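PDB 3SYY: exonuclease from Laribacter hongkongensis, which digests double-stranded DNA with strict 5'-to-3' polarity as an alkaline exonuclease that binds magnesium ions. Local coordinates for residues A[69-74]-A[113-118]; A[45-50]-A[193-198]; A[20-25]-A[134-139]. All blocks are in the same frame, centred on the assembly; numbering follows the deposited sequence.

In the fold
Interaction 1 packs helix 59-79 on strand 109-114 of the five-stranded sheet and holds part of the magnesium site. Interaction 3 joins helix 21-25 to helix 132-145, still inside the YqaJ-like domain. The two touch at K114, although their centres are about 20 Å apart. Interaction 2 pairs helix 34-49 with the long C-terminal helix 174-205. It lies across the chain's centre from interaction 1, with centres about 36 Å apart. Along the chain, interaction 1 is nested inside the loops closed by the other two, while interactions 2 and 3 alternate. Interactions 1 and 3 thus meet beside the metal site, and interaction 2 joins the C-terminal helix to the same domain.

Interaction 1 (A[69-74]-A[113-118]); sequences PHARAR and IKCPNT. With MG (magnesium ion), chain B.
The backbone O of I113 binds a magnesium ion at 2.4 Å, and the side chain of I113 packs on A71 and R72 of helix 59-79. Two waters and the carboxylates of D102 and E112 also bind this ion. D102, E112 and K114 fit the pattern of a PD-(D/E)XK nuclease core, the clan to which this protein belongs. I113 is the residue between E112 and K114. It turns its carbonyl to the metal and its side chain to the helix. CG2 of I113 stands anti to the backbone N and meets CB of A71 at 3.5 Å. The same CB of A71 has SG of C115 at 3.9 Å, so the small alanine sits against both residues. The other branch ends at R72, where CD1 of I113 is 3.8 Å from the backbone N of R72. The R72 side chain then crosses I113 at about a right angle. Its NH2 bonds to O of D102 and forms a salt bridge with E68. The helix is therefore tied to a metal-binding residue as well as packed on the strand. CD1 of I113 lies 4.0 Å above the plane of the R72 guanidinium, offset toward its rim.

Interaction 2 (A[45-50]-A[193-198]); sequences CQRLTG and AEIEYL
R47 and L48 of helix 34-49 meet I195 and L198 of helix 174-205. This is helix-helix packing on the C-terminal helix, at an interface of the three-chain assembly. The short helical segments cross at -44°, with axes 10.7 Å apart at closest approach. Segment 45-50 starts at C45, whose side chain points away from the partner helix and packs on T118 of a neighbouring subunit. Its carbonyl O takes two bonds from T49, one from the backbone N and one from OG1. They arrive from opposite faces of the carbonyl plane, and OG1 of T49 is 2.6 Å from O of C45. R47 makes the closest approach. Its chain is extended from CG to NE and crosses I195 at about a right angle. CD1 of I195 lies 3.4 Å from CD of R47 and 3.6 Å from CB of R47, so this terminal methyl abuts the side of the arginine chain. NE of R47 bonds to O of G14, and NH1 forms a salt bridge with E192. L48 divides its branches between two partners. CD2 of L48 reaches CG2 of I195 at 4.2 Å, and these side chains slide past each other in opposite directions. CD1 of L48 reaches CD2 of L198 at 4.3 Å. L159 and M163 of the same neighbouring subunit pack on L48 and L198, and its K126 forms a salt bridge with E194. G50 is the first residue past the helix and leaves helical angles with a positive phi of 74°. No hydrogen bond crosses between the segments: they are held by apolar contact, to which the arginine lends its carbon chain while its charged end is paired with E192.

Interaction 3 (A[20-25]-A[134-139]); sequences RVADVM and YIKQMQ
K136 of helix 132-145 lies against V21, A22 and M25 on one side of helix 21-25. This is the tight part of the contact, and the lysine brings most of its carbon chain to it. The backbones are nearest beside it, with the CA atoms of A22 and K136 6.1 Å apart. Successive parts of the lysine then serve successive residues. CB of K136 meets CG1 of V21 at 4.2 Å. Further out, CD of K136 is 4.0 Å from CA of A22, so the chain passes over the helix backbone as well as the alanine methyl. CE of K136 ends 4.1 Å from SD of M25, and these two side chains cross obliquely. The lysine runs extended as far as CE and bends only at its last torsion, chi4 80°, which turns NZ off the line of the chain.

The helices cross steeply, at 111°, consistent with a contact limited to this short patch. Helix 132-145 belongs to the nuclease core of the PD-(D/E)XK clan. One residue past K136, Q137 uses OE1 to accept a bond from NZ of K114, beside the magnesium site. M25 and V24 also pack on helix 174-205, so helix 21-25 packs on both helix 132-145 and helix 174-205.

R20 and D23 are on the looser side. Both are partly exposed and leave helix 132-145, held instead by each other and by helix 34-49. The side chain of R20 starts away from helix 132-145. NE of R20 forms a salt bridge with OD2 of D23 at 3.0 Å, nearly straight at 168°. OD2 lies in the guanidinium plane and accepts through its anti lone pair. The NH2 bond of R20 to the same oxygen is weak, and NH2 also forms a salt bridge with OE1 of E42 on helix 34-49.

Interaction 1 (A[69-74]-A[113-118])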
loop_
_atom_site.group_PDB
_atom_site.type_symbol
_atom_site.label_atom_id
_atom_site.label_comp_id
_atom_site.label_asym_id
_atom_site.label_seq_id
_atom_site.Cartn_x
_atom_site.Cartn_y
_atom_site.Cartn_z
ATOM N N PRO A 69 -22.274 12.833 -11.456
ATOM C CA PRO A 69 -23.393 13.589 -12.033
ATOM C C PRO A 69 -23.130 14.218 -13.408
ATOM O O PRO A 69 -24.095 14.540 -14.086
ATOM C CB PRO A 69 -23.629 14.693 -11.040
ATOM C CG PRO A 69 -22.381 14.748 -10.183
ATOM C CD PRO A 69 -21.818 13.394 -10.170
ATOM N N HIS A 70 -21.860 14.386 -13.786
ATOM C CA HIS A 70 -21.513 14.889 -15.121
ATOM C C HIS A 70 -21.852 13.753 -16.032
ATOM O O HIS A 70 -22.464 13.966 -17.092
ATOM C CB HIS A 70 -20.017 15.205 -15.279
ATOM C CG HIS A 70 -19.509 16.392 -14.501
ATOM N ND1 HIS A 70 -19.711 16.575 -13.142
ATOM C CD2 HIS A 70 -18.685 17.397 -14.890
ATOM C CE1 HIS A 70 -19.082 17.669 -12.748
ATOM N NE2 HIS A 70 -18.436 18.173 -13.785
ATOM N N ALA A 71 -21.397 12.545 -15.681
ATOM C CA ALA A 71 -21.665 11.363 -16.481
ATOM C C ALA A 71 -23.171 11.126 -16.650
ATOM O O ALA A 71 -23.629 10.780 -17.759
ATOM C CB ALA A 71 -21.005 10.083 -15.852
ATOM N N ARG A 72 -23.909 11.267 -15.558
ATOM C CA ARG A 72 -25.376 11.107 -15.578
ATOM C C ARG A 72 -25.955 12.111 -16.607
ATOM O O ARG A 72 -26.785 11.724 -17.436
ATOM C CB ARG A 72 -26.032 11.338 -14.196
ATOM C CG ARG A 72 -27.554 10.925 -14.159
ATOM C CD ARG A 72 -28.181 10.993 -12.700
ATOM N NE ARG A 72 -27.636 9.897 -11.863
ATOM C CZ ARG A 72 -26.644 10.012 -10.968
ATOM N NH1 ARG A 72 -26.063 11.191 -10.718
ATOM N NH2 ARG A 72 -26.218 8.941 -10.310
ATOM N N ALA A 73 -25.512 13.369 -16.556
ATOM C CA ALA A 73 -26.029 14.379 -17.479
ATOM C C ALA A 73 -25.660 14.010 -18.902
ATOM O O ALA A 73 -26.526 14.037 -19.765
ATOM C CB ALA A 73 -25.554 15.768 -17.128
ATOM N N ARG A 74 -24.406 13.641 -19.150
ATOM C CA ARG A 74 -23.975 13.229 -20.478
ATOM C C ARG A 74 -24.819 12.086 -21.045
ATOM O O ARG A 74 -25.124 12.052 -22.265
ATOM C CB ARG A 74 -22.485 12.854 -20.500
ATOM C CG ARG A 74 -21.953 12.441 -21.884
ATOM C CD ARG A 74 -21.876 13.671 -22.894
ATOM N NE ARG A 74 -21.035 13.278 -24.028
ATOM C CZ ARG A 74 -19.715 13.487 -24.140
ATOM N NH1 ARG A 74 -19.037 14.183 -23.232
ATOM N NH2 ARG A 74 -19.065 13.025 -25.198
ATOM N N ILE A 113 -23.068 3.841 -13.514
ATOM C CA ILE A 113 -22.021 4.738 -13.999
ATOM C C ILE A 113 -20.647 4.413 -13.371
ATOM O O ILE A 113 -20.527 4.282 -12.135
ATOM C CB ILE A 113 -22.391 6.169 -13.613
ATOM C CG1 ILE A 113 -23.688 6.618 -14.355
ATOM C CG2 ILE A 113 -21.216 7.174 -13.912
ATOM C CD1 ILE A 113 -24.236 7.923 -13.820
ATOM N N LYS A 114 -19.611 4.330 -14.215
ATOM C CA LYS A 114 -18.232 4.323 -13.705
ATOM C C LYS A 114 -17.504 5.572 -14.194
ATOM O O LYS A 114 -17.646 5.986 -15.391
ATOM C CB LYS A 114 -17.495 3.060 -14.168
ATOM C CG LYS A 114 -18.196 1.728 -13.907
ATOM C CD LYS A 114 -18.605 1.545 -12.455
ATOM C CE LYS A 114 -19.227 0.136 -12.210
ATOM N NZ LYS A 114 -19.745 0.076 -10.757
ATOM N N CYS A 115 -16.708 6.180 -13.300
ATOM C CA CYS A 115 -15.804 7.263 -13.672
ATOM C C CYS A 115 -14.395 6.920 -13.178
ATOM O O CYS A 115 -13.962 7.460 -12.157
ATOM C CB CYS A 115 -16.240 8.568 -13.026
ATOM S SG CYS A 115 -17.914 9.185 -13.681
ATOM N N PRO A 116 -13.696 6.059 -13.912
ATOM C CA PRO A 116 -12.523 5.457 -13.435
ATOM C C PRO A 116 -11.277 6.176 -13.916
ATOM O O PRO A 116 -11.357 7.290 -14.486
ATOM C CB PRO A 116 -12.622 4.074 -14.067
ATOM C CG PRO A 116 -13.053 4.455 -15.530
ATOM C CD PRO A 116 -14.114 5.503 -15.219
ATOM N N ASN A 117 -10.126 5.522 -13.713
ATOM C CA ASN A 117 -8.865 6.036 -14.252
ATOM C C ASN A 117 -8.954 6.017 -15.769
ATOM O O ASN A 117 -9.660 5.212 -16.350
ATOM C CB ASN A 117 -7.691 5.146 -13.831
ATOM C CG ASN A 117 -7.242 5.419 -12.403
ATOM O OD1 ASN A 117 -7.585 6.454 -11.798
ATOM N ND2 ASN A 117 -6.469 4.476 -11.843
ATOM N N THR A 118 -8.173 6.868 -16.413
ATOM C CA THR A 118 -8.315 7.066 -17.862
ATOM C C THR A 118 -8.059 5.791 -18.569
ATOM O O THR A 118 -8.801 5.442 -19.478
ATOM C CB THR A 118 -7.345 8.150 -18.334
ATOM O OG1 THR A 118 -7.743 9.347 -17.679
ATOM C CG2 THR A 118 -7.458 8.356 -19.868
HETATM MG MG MG B . -21.503 3.663 -9.999
HETATM O O HOH W 1 -19.503 2.852 -9.077
HETATM O O HOH W 2 -22.045 5.017 -8.266
#

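Interaction 2 (A[45-50]-A[193-198])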
loop_
_atom_site.group_PDB
_atom_site.type_symbol
_atom_site.label_atom_id
_atom_site.label_comp_id
_atom_site.label_asym_id
_atom_site.label_seq_id
_atom_site.Cartn_x
_atom_site.Cartn_y
_atom_site.Cartn_z
ATOM N N CYS A 45 -18.800 -8.071 11.468
ATOM C CA CYS A 45 -18.443 -6.975 12.340
ATOM C C CYS A 45 -19.457 -5.816 12.265
ATOM O O CYS A 45 -19.734 -5.171 13.258
ATOM C CB CYS A 45 -16.981 -6.497 12.095
ATOM S SG CYS A 45 -15.798 -7.865 12.311
ATOM N N GLN A 46 -19.986 -5.513 11.070
ATOM C CA GLN A 46 -21.011 -4.477 10.977
ATOM C C GLN A 46 -22.260 -4.832 11.803
ATOM O O GLN A 46 -22.767 -4.011 12.511
ATOM C CB GLN A 46 -21.431 -4.251 9.505
ATOM C CG GLN A 46 -20.356 -3.498 8.704
ATOM C CD GLN A 46 -20.745 -3.236 7.229
ATOM O OE1 GLN A 46 -21.898 -3.349 6.845
ATOM N NE2 GLN A 46 -19.752 -2.952 6.412
ATOM N N ARG A 47 -22.726 -6.059 11.683
ATOM C CA ARG A 47 -23.942 -6.483 12.384
ATOM C C ARG A 47 -23.715 -6.513 13.898
ATOM O O ARG A 47 -24.560 -6.063 14.648
ATOM C CB ARG A 47 -24.414 -7.822 11.867
ATOM C CG ARG A 47 -25.061 -7.671 10.495
ATOM C CD ARG A 47 -25.665 -8.993 10.058
ATOM N NE ARG A 47 -26.161 -8.957 8.676
ATOM C CZ ARG A 47 -27.171 -9.693 8.224
ATOM N NH1 ARG A 47 -27.817 -10.544 9.036
ATOM N NH2 ARG A 47 -27.514 -9.611 6.939
ATOM N N LEU A 48 -22.559 -6.993 14.331
ATOM C CA LEU A 48 -22.245 -7.071 15.771
ATOM C C LEU A 48 -21.986 -5.735 16.412
ATOM O O LEU A 48 -22.506 -5.465 17.524
ATOM C CB LEU A 48 -21.036 -7.997 15.999
ATOM C CG LEU A 48 -21.345 -9.477 15.869
ATOM C CD1 LEU A 48 -20.013 -10.287 15.922
ATOM C CD2 LEU A 48 -22.384 -9.936 16.988
ATOM N N THR A 49 -21.211 -4.876 15.731
ATOM C CA THR A 49 -20.841 -3.570 16.300
ATOM C C THR A 49 -21.847 -2.457 16.009
ATOM O O THR A 49 -21.876 -1.404 16.702
ATOM C CB THR A 49 -19.491 -3.071 15.747
ATOM O OG1 THR A 49 -19.624 -2.830 14.326
ATOM C CG2 THR A 49 -18.413 -4.088 16.001
ATOM N N GLY A 50 -22.682 -2.672 14.995
ATOM C CA GLY A 50 -23.623 -1.633 14.614
ATOM C C GLY A 50 -23.012 -0.445 13.884
ATOM O O GLY A 50 -23.685 0.543 13.694
ATOM N N ALA A 193 -25.796 -17.427 10.808
ATOM C CA ALA A 193 -25.398 -18.507 11.708
ATOM C C ALA A 193 -24.149 -18.143 12.482
ATOM O O ALA A 193 -24.033 -18.449 13.673
ATOM C CB ALA A 193 -25.156 -19.791 10.933
ATOM N N GLU A 194 -23.186 -17.514 11.807
ATOM C CA GLU A 194 -21.978 -17.164 12.505
ATOM C C GLU A 194 -22.240 -16.179 13.639
ATOM O O GLU A 194 -21.678 -16.327 14.731
ATOM C CB GLU A 194 -20.877 -16.743 11.554
ATOM C CG GLU A 194 -19.665 -16.330 12.270
ATOM C CD GLU A 194 -18.422 -17.106 11.829
ATOM O OE1 GLU A 194 -18.437 -17.815 10.804
ATOM O OE2 GLU A 194 -17.424 -16.979 12.537
ATOM N N ILE A 195 -23.086 -15.196 13.370
ATOM C CA ILE A 195 -23.491 -14.220 14.343
ATOM C C ILE A 195 -24.254 -14.898 15.514
ATOM O O ILE A 195 -23.993 -14.605 16.665
ATOM C CB ILE A 195 -24.345 -13.183 13.695
ATOM C CG1 ILE A 195 -23.424 -12.284 12.810
ATOM C CG2 ILE A 195 -25.007 -12.295 14.758
ATOM C CD1 ILE A 195 -24.183 -11.449 11.860
ATOM N N GLU A 196 -25.160 -15.807 15.165
ATOM C CA GLU A 196 -25.910 -16.567 16.187
ATOM C C GLU A 196 -24.971 -17.383 17.062
ATOM O O GLU A 196 -25.088 -17.362 18.279
ATOM C CB GLU A 196 -26.852 -17.515 15.481
ATOM C CG GLU A 196 -27.579 -18.408 16.416
ATOM C CD GLU A 196 -28.935 -17.864 16.646
ATOM O OE1 GLU A 196 -29.009 -16.710 17.162
ATOM O OE2 GLU A 196 -29.908 -18.571 16.264
ATOM N N TYR A 197 -24.043 -18.088 16.409
ATOM C CA TYR A 197 -23.031 -18.892 17.065
ATOM C C TYR A 197 -22.150 -18.128 18.005
ATOM O O TYR A 197 -21.962 -18.553 19.171
ATOM C CB TYR A 197 -22.206 -19.581 16.016
ATOM C CG TYR A 197 -21.408 -20.786 16.411
ATOM C CD1 TYR A 197 -22.038 -21.969 16.894
ATOM C CD2 TYR A 197 -20.024 -20.806 16.207
ATOM C CE1 TYR A 197 -21.286 -23.104 17.164
ATOM C CE2 TYR A 197 -19.261 -21.921 16.526
ATOM C CZ TYR A 197 -19.903 -23.068 17.002
ATOM O OH TYR A 197 -19.152 -24.182 17.218
ATOM N N LEU A 198 -21.588 -17.009 17.532
ATOM C CA LEU A 198 -20.771 -16.160 18.389
ATOM C C LEU A 198 -21.559 -15.662 19.597
ATOM O O LEU A 198 -21.049 -15.633 20.747
ATOM C CB LEU A 198 -20.271 -14.940 17.631
ATOM C CG LEU A 198 -18.978 -14.999 16.808
ATOM C CD1 LEU A 198 -18.138 -16.280 16.877
ATOM C CD2 LEU A 198 -19.165 -14.443 15.346
#

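Interaction 3 (A[20-25]-A[134-139])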
loop_
_atom_site.group_PDB
_atom_site.type_symbol
_atom_site.label_atom_id
_atom_site.label_comp_id
_atom_site.label_asym_id
_atom_site.label_seq_id
_atom_site.Cartn_x
_atom_site.Cartn_y
_atom_site.Cartn_z
ATOM N N ARG A 20 -20.835 -5.734 -4.212
ATOM C CA ARG A 20 -19.929 -6.700 -3.596
ATOM C C ARG A 20 -20.280 -8.111 -3.959
ATOM O O ARG A 20 -19.660 -9.081 -3.474
ATOM C CB ARG A 20 -19.942 -6.545 -2.058
ATOM C CG ARG A 20 -19.550 -5.132 -1.560
ATOM C CD ARG A 20 -18.090 -4.771 -1.942
ATOM N NE ARG A 20 -17.068 -5.622 -1.305
ATOM C CZ ARG A 20 -16.654 -5.530 -0.033
ATOM N NH1 ARG A 20 -17.120 -4.605 0.802
ATOM N NH2 ARG A 20 -15.717 -6.374 0.407
ATOM N N VAL A 21 -21.283 -8.278 -4.826
ATOM C CA VAL A 21 -21.687 -9.636 -5.174
ATOM C C VAL A 21 -20.548 -10.430 -5.778
ATOM O O VAL A 21 -20.417 -11.645 -5.534
ATOM C CB VAL A 21 -22.960 -9.658 -6.062
ATOM C CG1 VAL A 21 -23.141 -11.012 -6.680
ATOM C CG2 VAL A 21 -24.148 -9.350 -5.216
ATOM N N ALA A 22 -19.690 -9.776 -6.568
ATOM C CA ALA A 22 -18.565 -10.510 -7.131
ATOM C C ALA A 22 -17.646 -11.121 -6.026
ATOM O O ALA A 22 -17.105 -12.212 -6.193
ATOM C CB ALA A 22 -17.733 -9.611 -8.067
ATOM N N ASP A 23 -17.479 -10.415 -4.916
ATOM C CA ASP A 23 -16.700 -10.961 -3.787
ATOM C C ASP A 23 -17.385 -12.187 -3.165
ATOM O O ASP A 23 -16.702 -13.147 -2.758
ATOM C CB ASP A 23 -16.480 -9.883 -2.764
ATOM C CG ASP A 23 -15.479 -8.845 -3.252
ATOM O OD1 ASP A 23 -14.706 -9.182 -4.162
ATOM O OD2 ASP A 23 -15.490 -7.720 -2.746
ATOM N N VAL A 24 -18.708 -12.133 -3.078
ATOM C CA VAL A 24 -19.480 -13.284 -2.628
ATOM C C VAL A 24 -19.208 -14.515 -3.494
ATOM O O VAL A 24 -18.898 -15.570 -2.960
ATOM C CB VAL A 24 -20.959 -12.968 -2.546
ATOM C CG1 VAL A 24 -21.801 -14.215 -2.191
ATOM C CG2 VAL A 24 -21.211 -11.883 -1.494
ATOM N N MET A 25 -19.245 -14.366 -4.822
ATOM C CA MET A 25 -19.301 -15.508 -5.733
ATOM C C MET A 25 -17.978 -16.023 -6.285
ATOM O O MET A 25 -17.947 -17.063 -6.933
ATOM C CB MET A 25 -20.198 -15.165 -6.924
ATOM C CG MET A 25 -21.612 -14.916 -6.521
ATOM S SD MET A 25 -22.520 -14.503 -7.981
ATOM C CE MET A 25 -22.518 -16.072 -8.869
ATOM N N TYR A 134 -18.790 -6.262 -12.716
ATOM C CA TYR A 134 -19.838 -5.274 -12.925
ATOM C C TYR A 134 -21.052 -5.879 -13.598
ATOM O O TYR A 134 -22.158 -5.391 -13.374
ATOM C CB TYR A 134 -19.350 -4.033 -13.719
ATOM C CG TYR A 134 -18.248 -3.269 -13.045
ATOM C CD1 TYR A 134 -18.170 -3.175 -11.655
ATOM C CD2 TYR A 134 -17.263 -2.666 -13.804
ATOM C CE1 TYR A 134 -17.128 -2.458 -11.033
ATOM C CE2 TYR A 134 -16.229 -1.955 -13.230
ATOM C CZ TYR A 134 -16.166 -1.863 -11.827
ATOM O OH TYR A 134 -15.144 -1.144 -11.299
ATOM N N ILE A 135 -20.854 -6.922 -14.413
ATOM C CA ILE A 135 -22.001 -7.723 -14.892
ATOM C C ILE A 135 -22.781 -8.281 -13.648
ATOM O O ILE A 135 -24.007 -8.211 -13.568
ATOM C CB ILE A 135 -21.536 -8.859 -15.869
ATOM C CG1 ILE A 135 -20.842 -8.292 -17.140
ATOM C CG2 ILE A 135 -22.685 -9.830 -16.268
ATOM C CD1 ILE A 135 -21.739 -7.356 -17.983
ATOM N N LYS A 136 -22.053 -8.816 -12.669
ATOM C CA LYS A 136 -22.712 -9.324 -11.462
ATOM C C LYS A 136 -23.438 -8.228 -10.709
ATOM O O LYS A 136 -24.562 -8.421 -10.298
ATOM C CB LYS A 136 -21.733 -10.049 -10.551
ATOM C CG LYS A 136 -21.242 -11.377 -11.207
ATOM C CD LYS A 136 -20.227 -12.077 -10.366
ATOM C CE LYS A 136 -19.930 -13.453 -10.982
ATOM N NZ LYS A 136 -18.968 -13.252 -12.131
ATOM N N GLN A 137 -22.820 -7.066 -10.599
ATOM C CA GLN A 137 -23.434 -5.924 -9.941
ATOM C C GLN A 137 -24.758 -5.547 -10.638
ATOM O O GLN A 137 -25.787 -5.347 -10.013
ATOM C CB GLN A 137 -22.476 -4.744 -10.003
ATOM C CG GLN A 137 -23.074 -3.502 -9.395
ATOM C CD GLN A 137 -22.165 -2.300 -9.525
ATOM O OE1 GLN A 137 -21.212 -2.294 -10.311
ATOM N NE2 GLN A 137 -22.425 -1.292 -8.715
ATOM N N MET A 138 -24.702 -5.445 -11.965
ATOM C CA MET A 138 -25.870 -5.001 -12.701
ATOM C C MET A 138 -26.972 -6.059 -12.751
ATOM O O MET A 138 -28.140 -5.706 -12.702
ATOM C CB MET A 138 -25.456 -4.583 -14.105
ATOM C CG MET A 138 -24.746 -3.168 -14.089
ATOM S SD MET A 138 -24.215 -2.701 -15.757
ATOM C CE MET A 138 -23.008 -3.867 -16.218
ATOM N N GLN A 139 -26.606 -7.325 -12.843
ATOM C CA GLN A 139 -27.653 -8.381 -12.803
ATOM C C GLN A 139 -28.329 -8.348 -11.450
ATOM O O GLN A 139 -29.547 -8.520 -11.359
ATOM C CB GLN A 139 -27.087 -9.762 -13.118
ATOM C CG GLN A 139 -26.617 -9.917 -14.593
ATOM C CD GLN A 139 -27.808 -9.793 -15.614
ATOM O OE1 GLN A 139 -28.993 -9.808 -15.219
ATOM N NE2 GLN A 139 -27.473 -9.625 -16.898
#